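Local coordinates for protein N(G),N(G)-dimethylarginine dimethylaminohydrolase (PDB 1H70) that hydrolyses asymmetric dimethylarginine and monomethylarginine, inhibitors of nitric oxide synthase, to citrulline and dimethylamine or methylamine, at residues V69-I78 against E94-P102; T166-L177 against A203-V213. The protein carries 1 engineered substitution. All coordinates share one frame; numbering follows the deposited sequence.

Contact 1 (V69-I78 against E94-P102); sequences VLCTSRCAII and EETVQRFYP
Tyr-101, buried just past the end of helix 94-100, reaches into the turn of a beta hairpin and puts its hydroxyl on the backbone carbonyl of Thr-72. Tyr-101 OH donates to Thr-72 O at 2.6 Å. The hydroxyl lies in the carbonyl plane, with a C=O...donor angle of 145°. Tyr-101 holds its CG anti to its own carbonyl carbon (chi1 -74°), which points the ring at the hairpin. Ala-76 CB sits over one face of the Tyr-101 ring, 3.7 Å from the ring centroid, as a CH-pi contact. Cys-71 SG approaches the same ring obliquely, 4.0 Å from Tyr-101 CE1.

One helical turn earlier, Val-97 fits against the hairpin with both methyls. Its CG1 presses tightly on Ala-76 CB, at 3.4 Å, and also meets Ile-78 CD1. Its CG2 meets both methyls of Val-69, the nearer being Val-69 CG2 at 3.8 Å. At the far end the aliphatic Ile-78 CG1 packs across Glu-94, whose carboxylate is engaged by a salt bridge to Arg-107.

The hairpin turn is braced from within. Thr-72 OG1 accepts from Arg-74 N at 3.1 Å, an ST turn, and donates to Cys-75 O. That carbonyl also takes the N-H of Thr-72. This bracing probably helps to place the carbonyl that Tyr-101 uses.

Strand 76-78 and helix 94-100 run nearly antiparallel, at 162°. Strand 105-107 then returns parallel beside 76-78. This is a beta-alpha-beta crossover, with the helix packed on the sheet.

Contact 2 (T166-L177 against A203-V213); sequences TGLAYLEHNNLL and AANCIWVNERV
His-173 and Glu-211 join the tips of two hairpins. His-173 NE2 donates to both carboxylate oxygens of Glu-211, OE1 and OE2, each at 3.1 Å and each met on its syn side. The single N-H is thus shared in a bifurcated bond, with ring and carboxylate planes 23° apart. Next to this pair, Glu-172 CG lies over the six-membered ring of Trp-208, 3.5 Å from its centroid, as a CH-pi contact. The carbonyl of Leu-171 adds a close approach, its O 3.2 Å from Trp-208 CD1.

Towards the other end the contact is mostly apolar. Leu-177 CD1 touches Cys-206 SG at 3.6 Å. Ala-169 CB meets the carbonyl oxygens of Ala-204 and Cys-206. Ala-204, in the 3-10 turn before the second hairpin, packs its CB on the backbone of Gly-167. In between, one water bridges the two backbones, donating to Tyr-170 O and accepting from Trp-208 N.

The core of each segment is a beta hairpin, 168-177 and 207-213. Each closes with a type I' turn, Glu-172 to Asn-175 and Val-209 to Arg-212. Each hairpin belongs to its own three-stranded mixed sheet, so the contact joins neighbouring sheets of the enzyme.

Further out, the indole probably helps to set the carboxylate. Trp-208 NE1 donates to Glu-211 OE1 at 3.0 Å, nearly straight (169°), coming from above the carboxylate plane. OE1 therefore accepts two N-H groups. Trp-208 has CG anti to its backbone N (chi1 174°), which turns the indole towards the first hairpin. The face opposite Glu-172 is covered by the backbone N of Asn-210 and Glu-211. Phe-1 and Phe-3 also meet the indole. At the inner end, the side chain of Asn-205 lies near bound citrulline and near that of Ser-250, an engineered residue at the position assigned as the nucleophile.

Overall arrangement
Both contacts are mainly buried, but contact 2 lies nearer the centre of the chain: centre to centre, about 11 Å against about 15 Å for contact 1. Their own centres are about 22 Å apart, and they do not touch. Contact 1 uses one hairpin of a three-stranded mixed sheet, packed against a helix of the same beta-alpha-beta unit; contact 2 brings together two hairpins from two such sheets. Contact 1 is mostly aliphatic and aromatic, with one side-chain bond to a backbone carbonyl. Contact 2 is more polar at its hairpin tips, where His-173 is exposed. Its other end approaches bound citrulline; the side chain of Val-69 in contact 1 is about 11 Å from it.

Contact 1 (V69-I78 against E94-P102)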
loop_
_atom_site.group_PDB
_atom_site.type_symbol
_atom_site.label_atom_id
_atom_site.label_comp_id
_atom_site.label_asym_id
_atom_site.label_seq_id
_atom_site.Cartn_x
_atom_site.Cartn_y
_atom_site.Cartn_z
ATOM N N VAL A 69 -8.511 1.346 3.989
ATOM C CA VAL A 69 -9.496 1.218 2.937
ATOM C C VAL A 69 -8.918 0.523 1.720
ATOM O O VAL A 69 -7.719 0.594 1.461
ATOM C CB VAL A 69 -9.958 2.588 2.339
ATOM C CG1 VAL A 69 -11.300 2.409 1.607
ATOM C CG2 VAL A 69 -10.048 3.720 3.352
ATOM N N LEU A 70 -9.792 -0.150 0.983
ATOM C CA LEU A 70 -9.441 -0.711 -0.312
ATOM C C LEU A 70 -10.352 -0.043 -1.338
ATOM O O LEU A 70 -11.567 -0.232 -1.304
ATOM C CB LEU A 70 -9.652 -2.222 -0.370
ATOM C CG LEU A 70 -9.308 -2.829 -1.729
ATOM C CD1 LEU A 70 -7.787 -2.837 -1.930
ATOM C CD2 LEU A 70 -9.917 -4.262 -1.861
ATOM N N CYS A 71 -9.770 0.725 -2.253
ATOM C CA CYS A 71 -10.559 1.375 -3.296
ATOM C C CYS A 71 -10.430 0.594 -4.599
ATOM O O CYS A 71 -9.322 0.394 -5.071
ATOM C CB CYS A 71 -10.028 2.784 -3.529
ATOM S SG CYS A 71 -10.170 3.761 -2.029
ATOM N N THR A 72 -11.550 0.181 -5.174
ATOM C CA THR A 72 -11.526 -0.525 -6.452
ATOM C C THR A 72 -12.281 0.287 -7.499
ATOM O O THR A 72 -12.722 1.399 -7.235
ATOM C CB THR A 72 -12.142 -1.947 -6.339
ATOM O OG1 THR A 72 -13.577 -1.842 -6.327
ATOM C CG2 THR A 72 -11.747 -2.616 -5.023
ATOM N N SER A 73 -12.438 -0.249 -8.709
ATOM C CA SER A 73 -13.183 0.475 -9.741
ATOM C C SER A 73 -14.684 0.342 -9.569
ATOM O O SER A 73 -15.453 1.026 -10.256
ATOM C CB SER A 73 -12.837 -0.100 -11.121
ATOM O OG SER A 73 -13.073 -1.499 -11.084
ATOM N N ARG A 74 -15.110 -0.538 -8.672
ATOM C CA ARG A 74 -16.530 -0.796 -8.466
ATOM C C ARG A 74 -17.057 -0.340 -7.111
ATOM O O ARG A 74 -18.252 -0.069 -6.979
ATOM C CB ARG A 74 -16.818 -2.297 -8.581
ATOM C CG ARG A 74 -16.174 -2.990 -9.780
ATOM C CD ARG A 74 -17.082 -3.177 -10.971
ATOM N NE ARG A 74 -16.331 -3.676 -12.117
ATOM C CZ ARG A 74 -16.191 -4.951 -12.480
ATOM N NH1 ARG A 74 -16.746 -5.933 -11.788
ATOM N NH2 ARG A 74 -15.473 -5.247 -13.559
ATOM N N CYS A 75 -16.203 -0.320 -6.092
ATOM C CA CYS A 75 -16.601 0.062 -4.745
ATOM C C CYS A 75 -15.391 0.305 -3.864
ATOM O O CYS A 75 -14.261 0.046 -4.268
ATOM C CB CYS A 75 -17.420 -1.053 -4.083
ATOM S SG CYS A 75 -16.457 -2.566 -3.808
ATOM N N ALA A 76 -15.648 0.803 -2.654
ATOM C CA ALA A 76 -14.602 0.994 -1.657
ATOM C C ALA A 76 -15.034 0.167 -0.438
ATOM O O ALA A 76 -16.218 0.125 -0.084
ATOM C CB ALA A 76 -14.409 2.435 -1.253
ATOM N N ILE A 77 -14.062 -0.485 0.177
ATOM C CA ILE A 77 -14.314 -1.301 1.353
ATOM C C ILE A 77 -13.466 -0.754 2.484
ATOM O O ILE A 77 -12.234 -0.801 2.404
ATOM C CB ILE A 77 -13.887 -2.774 1.105
ATOM C CG1 ILE A 77 -14.518 -3.351 -0.163
ATOM C CG2 ILE A 77 -14.285 -3.660 2.279
ATOM C CD1 ILE A 77 -13.586 -3.330 -1.405
ATOM N N ILE A 78 -14.118 -0.235 3.519
ATOM C CA ILE A 78 -13.417 0.237 4.693
ATOM C C ILE A 78 -12.977 -1.016 5.422
ATOM O O ILE A 78 -13.776 -1.932 5.611
ATOM C CB ILE A 78 -14.359 1.051 5.587
ATOM C CG1 ILE A 78 -14.937 2.232 4.825
ATOM C CG2 ILE A 78 -13.655 1.556 6.849
ATOM C CD1 ILE A 78 -13.929 3.208 4.308
ATOM N N GLU A 94 -13.422 7.879 6.415
ATOM C CA GLU A 94 -14.730 7.529 5.877
ATOM C C GLU A 94 -15.415 8.628 5.055
ATOM O O GLU A 94 -15.999 8.332 4.023
ATOM C CB GLU A 94 -15.689 7.012 6.958
ATOM C CG GLU A 94 -16.888 6.337 6.300
ATOM C CD GLU A 94 -17.492 5.167 7.044
ATOM O OE1 GLU A 94 -16.765 4.430 7.760
ATOM O OE2 GLU A 94 -18.729 4.974 6.886
ATOM N N GLU A 95 -15.342 9.878 5.496
ATOM C CA GLU A 95 -16.010 10.960 4.767
ATOM C C GLU A 95 -15.441 11.140 3.353
ATOM O O GLU A 95 -16.175 11.320 2.372
ATOM C CB GLU A 95 -15.931 12.248 5.599
ATOM N N THR A 96 -14.122 11.061 3.229
ATOM C CA THR A 96 -13.494 11.157 1.913
ATOM C C THR A 96 -13.930 10.028 1.004
ATOM O O THR A 96 -14.242 10.243 -0.160
ATOM C CB THR A 96 -11.962 11.100 2.097
ATOM O OG1 THR A 96 -11.546 12.197 2.908
ATOM C CG2 THR A 96 -11.231 11.202 0.779
ATOM N N VAL A 97 -13.909 8.800 1.526
ATOM C CA VAL A 97 -14.268 7.637 0.697
ATOM C C VAL A 97 -15.721 7.768 0.235
ATOM O O VAL A 97 -16.065 7.514 -0.923
ATOM C CB VAL A 97 -14.043 6.313 1.489
ATOM C CG1 VAL A 97 -14.622 5.113 0.758
ATOM C CG2 VAL A 97 -12.540 6.123 1.726
ATOM N N GLN A 98 -16.573 8.175 1.171
ATOM C CA GLN A 98 -17.997 8.333 0.886
ATOM C C GLN A 98 -18.215 9.355 -0.247
ATOM O O GLN A 98 -19.064 9.182 -1.115
ATOM C CB GLN A 98 -18.714 8.760 2.184
ATOM C CG GLN A 98 -20.198 8.486 2.171
ATOM C CD GLN A 98 -20.533 7.004 2.222
ATOM O OE1 GLN A 98 -21.152 6.505 1.290
ATOM N NE2 GLN A 98 -20.122 6.307 3.285
ATOM N N ARG A 99 -17.407 10.409 -0.284
ATOM C CA ARG A 99 -17.523 11.412 -1.341
ATOM C C ARG A 99 -17.122 10.871 -2.717
ATOM O O ARG A 99 -17.677 11.262 -3.724
ATOM C CB ARG A 99 -16.678 12.652 -1.003
ATOM C CG ARG A 99 -16.998 13.832 -1.885
ATOM C CD ARG A 99 -16.307 15.099 -1.439
ATOM N NE ARG A 99 -15.953 15.097 -0.022
ATOM C CZ ARG A 99 -14.687 15.020 0.391
ATOM N NH1 ARG A 99 -13.693 14.939 -0.484
ATOM N NH2 ARG A 99 -14.445 15.050 1.676
ATOM N N PHE A 100 -16.153 9.953 -2.755
ATOM C CA PHE A 100 -15.739 9.365 -4.032
ATOM C C PHE A 100 -16.577 8.174 -4.506
ATOM O O PHE A 100 -16.576 7.820 -5.713
ATOM C CB PHE A 100 -14.281 8.895 -3.943
ATOM C CG PHE A 100 -13.297 10.007 -4.112
ATOM C CD1 PHE A 100 -12.602 10.516 -3.022
ATOM C CD2 PHE A 100 -13.085 10.552 -5.363
ATOM C CE1 PHE A 100 -11.691 11.559 -3.205
ATOM C CE2 PHE A 100 -12.183 11.585 -5.554
ATOM C CZ PHE A 100 -11.476 12.084 -4.463
ATOM N N TYR A 101 -17.238 7.520 -3.565
ATOM C CA TYR A 101 -17.985 6.290 -3.819
ATOM C C TYR A 101 -19.410 6.349 -3.253
ATOM O O TYR A 101 -19.797 5.589 -2.357
ATOM C CB TYR A 101 -17.214 5.151 -3.120
ATOM C CG TYR A 101 -15.926 4.730 -3.812
ATOM C CD1 TYR A 101 -14.670 5.186 -3.386
ATOM C CD2 TYR A 101 -15.967 3.865 -4.888
ATOM C CE1 TYR A 101 -13.512 4.777 -4.028
ATOM C CE2 TYR A 101 -14.804 3.450 -5.545
ATOM C CZ TYR A 101 -13.585 3.904 -5.102
ATOM O OH TYR A 101 -12.446 3.490 -5.738
ATOM N N PRO A 102 -20.215 7.267 -3.749
ATOM C CA PRO A 102 -21.573 7.410 -3.212
ATOM C C PRO A 102 -22.417 6.152 -3.456
ATOM O O PRO A 102 -22.532 5.638 -4.556
ATOM C CB PRO A 102 -22.114 8.668 -3.906
ATOM C CG PRO A 102 -21.250 8.860 -5.107
ATOM C CD PRO A 102 -19.919 8.237 -4.815
#

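Contact 2 (T166-L177 against A203-V213)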
loop_
_atom_site.group_PDB
_atom_site.type_symbol
_atom_site.label_atom_id
_atom_site.label_comp_id
_atom_site.label_asym_id
_atom_site.label_seq_id
_atom_site.Cartn_x
_atom_site.Cartn_y
_atom_site.Cartn_z
ATOM N N THR A 166 4.767 -5.580 1.488
ATOM C CA THR A 166 6.089 -5.263 1.993
ATOM C C THR A 166 7.103 -5.878 1.036
ATOM O O THR A 166 8.198 -5.338 0.828
ATOM C CB THR A 166 6.292 -5.908 3.361
ATOM O OG1 THR A 166 5.500 -5.220 4.350
ATOM C CG2 THR A 166 7.748 -5.808 3.835
ATOM N N GLY A 167 6.745 -7.037 0.497
ATOM C CA GLY A 167 7.640 -7.759 -0.397
ATOM C C GLY A 167 7.114 -8.040 -1.785
ATOM O O GLY A 167 7.628 -8.922 -2.480
ATOM N N LEU A 168 6.121 -7.274 -2.237
ATOM C CA LEU A 168 5.543 -7.512 -3.562
ATOM C C LEU A 168 4.932 -6.233 -4.114
ATOM O O LEU A 168 4.444 -5.393 -3.354
ATOM C CB LEU A 168 4.394 -8.509 -3.484
ATOM C CG LEU A 168 4.618 -10.007 -3.458
ATOM C CD1 LEU A 168 3.347 -10.692 -2.962
ATOM C CD2 LEU A 168 5.004 -10.471 -4.860
ATOM N N ALA A 169 4.949 -6.116 -5.423
ATOM C CA ALA A 169 4.376 -4.963 -6.108
ATOM C C ALA A 169 4.054 -5.302 -7.542
ATOM O O ALA A 169 4.939 -5.719 -8.287
ATOM C CB ALA A 169 5.328 -3.753 -6.094
ATOM N N TYR A 170 2.810 -5.080 -7.940
ATOM C CA TYR A 170 2.408 -5.319 -9.326
ATOM C C TYR A 170 2.494 -4.046 -10.125
ATOM O O TYR A 170 1.922 -3.047 -9.750
ATOM C CB TYR A 170 0.991 -5.908 -9.393
ATOM C CG TYR A 170 0.561 -6.271 -10.808
ATOM C CD1 TYR A 170 1.298 -7.169 -11.563
ATOM C CD2 TYR A 170 -0.564 -5.692 -11.395
ATOM C CE1 TYR A 170 0.917 -7.516 -12.843
ATOM C CE2 TYR A 170 -0.950 -6.021 -12.689
ATOM C CZ TYR A 170 -0.202 -6.935 -13.404
ATOM O OH TYR A 170 -0.576 -7.275 -14.699
ATOM N N LEU A 171 3.281 -4.061 -11.229
ATOM C CA LEU A 171 3.478 -2.876 -12.036
ATOM C C LEU A 171 2.745 -2.898 -13.395
ATOM O O LEU A 171 3.159 -2.210 -14.344
ATOM C CB LEU A 171 4.975 -2.696 -12.275
ATOM C CG LEU A 171 5.901 -2.770 -11.053
ATOM C CD1 LEU A 171 7.341 -2.550 -11.490
ATOM C CD2 LEU A 171 5.497 -1.735 -9.996
ATOM N N GLU A 172 1.635 -3.616 -13.457
ATOM C CA GLU A 172 0.828 -3.747 -14.672
ATOM C C GLU A 172 1.637 -4.498 -15.737
ATOM O O GLU A 172 2.836 -4.733 -15.581
ATOM C CB GLU A 172 0.358 -2.378 -15.187
ATOM C CG GLU A 172 -0.607 -1.646 -14.252
ATOM C CD GLU A 172 -1.745 -2.513 -13.732
ATOM O OE1 GLU A 172 -2.461 -3.142 -14.551
ATOM O OE2 GLU A 172 -1.957 -2.532 -12.505
ATOM N N HIS A 173 0.978 -4.913 -16.810
ATOM C CA HIS A 173 1.642 -5.631 -17.908
ATOM C C HIS A 173 2.333 -6.948 -17.507
ATOM O O HIS A 173 3.281 -7.371 -18.154
ATOM C CB HIS A 173 2.641 -4.715 -18.631
ATOM C CG HIS A 173 2.089 -3.355 -18.925
ATOM N ND1 HIS A 173 1.033 -3.145 -19.790
ATOM C CD2 HIS A 173 2.428 -2.138 -18.435
ATOM C CE1 HIS A 173 0.752 -1.853 -19.830
ATOM N NE2 HIS A 173 1.593 -1.218 -19.021
ATOM N N ASN A 174 1.872 -7.596 -16.451
ATOM C CA ASN A 174 2.390 -8.866 -15.975
ATOM C C ASN A 174 3.746 -8.767 -15.271
ATOM O O ASN A 174 4.358 -9.772 -14.996
ATOM C CB ASN A 174 2.452 -9.913 -17.122
ATOM C CG ASN A 174 2.293 -11.333 -16.612
ATOM O OD1 ASN A 174 1.478 -11.590 -15.732
ATOM N ND2 ASN A 174 3.057 -12.273 -17.159
ATOM N N ASN A 175 4.206 -7.556 -14.958
ATOM C CA ASN A 175 5.513 -7.381 -14.330
ATOM C C ASN A 175 5.310 -7.313 -12.837
ATOM O O ASN A 175 4.610 -6.407 -12.385
ATOM C CB ASN A 175 6.186 -6.102 -14.838
ATOM C CG ASN A 175 6.495 -6.194 -16.321
ATOM O OD1 ASN A 175 6.905 -7.259 -16.762
ATOM N ND2 ASN A 175 6.265 -5.134 -17.096
ATOM N N LEU A 176 5.875 -8.276 -12.114
ATOM C CA LEU A 176 5.715 -8.367 -10.662
ATOM C C LEU A 176 7.027 -8.254 -9.890
ATOM O O LEU A 176 7.921 -9.060 -10.097
ATOM C CB LEU A 176 5.064 -9.714 -10.324
ATOM C CG LEU A 176 4.779 -9.987 -8.825
ATOM C CD1 LEU A 176 3.695 -9.017 -8.287
ATOM C CD2 LEU A 176 4.303 -11.444 -8.597
ATOM N N LEU A 177 7.149 -7.285 -8.986
ATOM C CA LEU A 177 8.343 -7.221 -8.132
ATOM C C LEU A 177 8.140 -8.216 -6.982
ATOM O O LEU A 177 7.062 -8.262 -6.381
ATOM C CB LEU A 177 8.547 -5.823 -7.499
ATOM C CG LEU A 177 8.714 -4.625 -8.446
ATOM C CD1 LEU A 177 8.987 -3.362 -7.645
ATOM C CD2 LEU A 177 9.863 -4.879 -9.446
ATOM N N ALA A 203 13.040 -2.092 -1.533
ATOM C CA ALA A 203 12.531 -1.654 -2.836
ATOM C C ALA A 203 11.553 -2.582 -3.543
ATOM O O ALA A 203 11.181 -2.330 -4.674
ATOM C CB ALA A 203 13.679 -1.253 -3.773
ATOM N N ALA A 204 11.109 -3.654 -2.895
ATOM C CA ALA A 204 10.072 -4.500 -3.495
ATOM C C ALA A 204 8.748 -3.753 -3.390
ATOM O O ALA A 204 7.768 -4.102 -4.059
ATOM C CB ALA A 204 9.942 -5.827 -2.788
ATOM N N ASN A 205 8.712 -2.755 -2.496
ATOM C CA ASN A 205 7.482 -1.961 -2.359
ATOM C C ASN A 205 7.635 -0.722 -3.253
ATOM O O ASN A 205 8.457 0.156 -2.955
ATOM C CB ASN A 205 7.277 -1.598 -0.888
ATOM C CG ASN A 205 5.949 -0.905 -0.608
ATOM O OD1 ASN A 205 5.147 -1.373 0.211
ATOM N ND2 ASN A 205 5.726 0.215 -1.225
ATOM N N CYS A 206 6.928 -0.709 -4.394
ATOM C CA CYS A 206 6.929 0.382 -5.365
ATOM C C CYS A 206 5.498 0.552 -5.861
ATOM O O CYS A 206 4.681 -0.329 -5.659
ATOM C CB CYS A 206 7.807 0.094 -6.593
ATOM S SG CYS A 206 9.568 -0.063 -6.240
ATOM N N ILE A 207 5.194 1.698 -6.481
ATOM C CA ILE A 207 3.852 1.877 -7.054
ATOM C C ILE A 207 3.817 2.295 -8.509
ATOM O O ILE A 207 4.471 3.234 -8.934
ATOM C CB ILE A 207 2.994 2.898 -6.260
ATOM C CG1 ILE A 207 3.737 4.224 -6.086
ATOM C CG2 ILE A 207 2.557 2.299 -4.925
ATOM C CD1 ILE A 207 2.899 5.292 -5.329
ATOM N N TRP A 208 3.010 1.572 -9.283
ATOM C CA TRP A 208 2.756 1.929 -10.658
ATOM C C TRP A 208 1.629 2.955 -10.581
ATOM O O TRP A 208 0.646 2.743 -9.856
ATOM C CB TRP A 208 2.269 0.718 -11.457
ATOM C CG TRP A 208 1.839 1.025 -12.867
ATOM C CD1 TRP A 208 2.647 0.965 -13.978
ATOM C CD2 TRP A 208 0.557 1.433 -13.312
ATOM N NE1 TRP A 208 1.924 1.319 -15.093
ATOM C CE2 TRP A 208 0.625 1.589 -14.715
ATOM C CE3 TRP A 208 -0.669 1.668 -12.672
ATOM C CZ2 TRP A 208 -0.469 2.002 -15.481
ATOM C CZ3 TRP A 208 -1.769 2.058 -13.437
ATOM C CH2 TRP A 208 -1.669 2.210 -14.829
ATOM N N VAL A 209 1.775 4.066 -11.296
ATOM C CA VAL A 209 0.709 5.065 -11.410
ATOM C C VAL A 209 0.762 5.602 -12.849
ATOM O O VAL A 209 1.626 6.416 -13.198
ATOM C CB VAL A 209 0.890 6.301 -10.458
ATOM C CG1 VAL A 209 -0.349 7.207 -10.548
ATOM C CG2 VAL A 209 1.120 5.914 -8.987
ATOM N N ASN A 210 -0.124 5.135 -13.710
ATOM C CA ASN A 210 -0.203 5.671 -15.061
ATOM C C ASN A 210 1.104 5.654 -15.882
ATOM O O ASN A 210 1.478 6.624 -16.563
ATOM C CB ASN A 210 -0.799 7.086 -14.987
ATOM C CG ASN A 210 -2.248 7.070 -14.484
ATOM O OD1 ASN A 210 -2.865 6.006 -14.385
ATOM N ND2 ASN A 210 -2.803 8.249 -14.173
ATOM N N GLU A 211 1.780 4.531 -15.820
ATOM C CA GLU A 211 3.036 4.280 -16.546
ATOM C C GLU A 211 4.282 4.894 -15.914
ATOM O O GLU A 211 5.386 4.726 -16.428
ATOM C CB GLU A 211 2.938 4.536 -18.050
ATOM C CG GLU A 211 1.860 3.759 -18.813
ATOM C CD GLU A 211 1.736 2.249 -18.577
ATOM O OE1 GLU A 211 2.630 1.575 -18.022
ATOM O OE2 GLU A 211 0.651 1.733 -18.974
ATOM N N ARG A 212 4.112 5.604 -14.797
ATOM C CA ARG A 212 5.217 6.091 -13.984
ATOM C C ARG A 212 5.364 5.038 -12.889
ATOM O O ARG A 212 4.367 4.362 -12.559
ATOM C CB ARG A 212 4.914 7.417 -13.272
ATOM C CG ARG A 212 3.788 8.274 -13.893
ATOM C CD ARG A 212 4.259 9.123 -14.976
ATOM N NE ARG A 212 3.528 10.267 -15.522
ATOM C CZ ARG A 212 2.471 10.464 -16.310
ATOM N NH1 ARG A 212 2.234 11.733 -16.640
ATOM N NH2 ARG A 212 1.608 9.518 -16.727
ATOM N N VAL A 213 6.551 4.861 -12.341
ATOM C CA VAL A 213 6.693 3.941 -11.212
ATOM C C VAL A 213 7.442 4.735 -10.154
ATOM O O VAL A 213 8.567 5.211 -10.388
ATOM C CB VAL A 213 7.379 2.603 -11.509
ATOM C CG1 VAL A 213 7.729 1.918 -10.185
ATOM C CG2 VAL A 213 6.477 1.659 -12.291
HETATM O O HOH W 1 1.914 -0.762 -8.004
#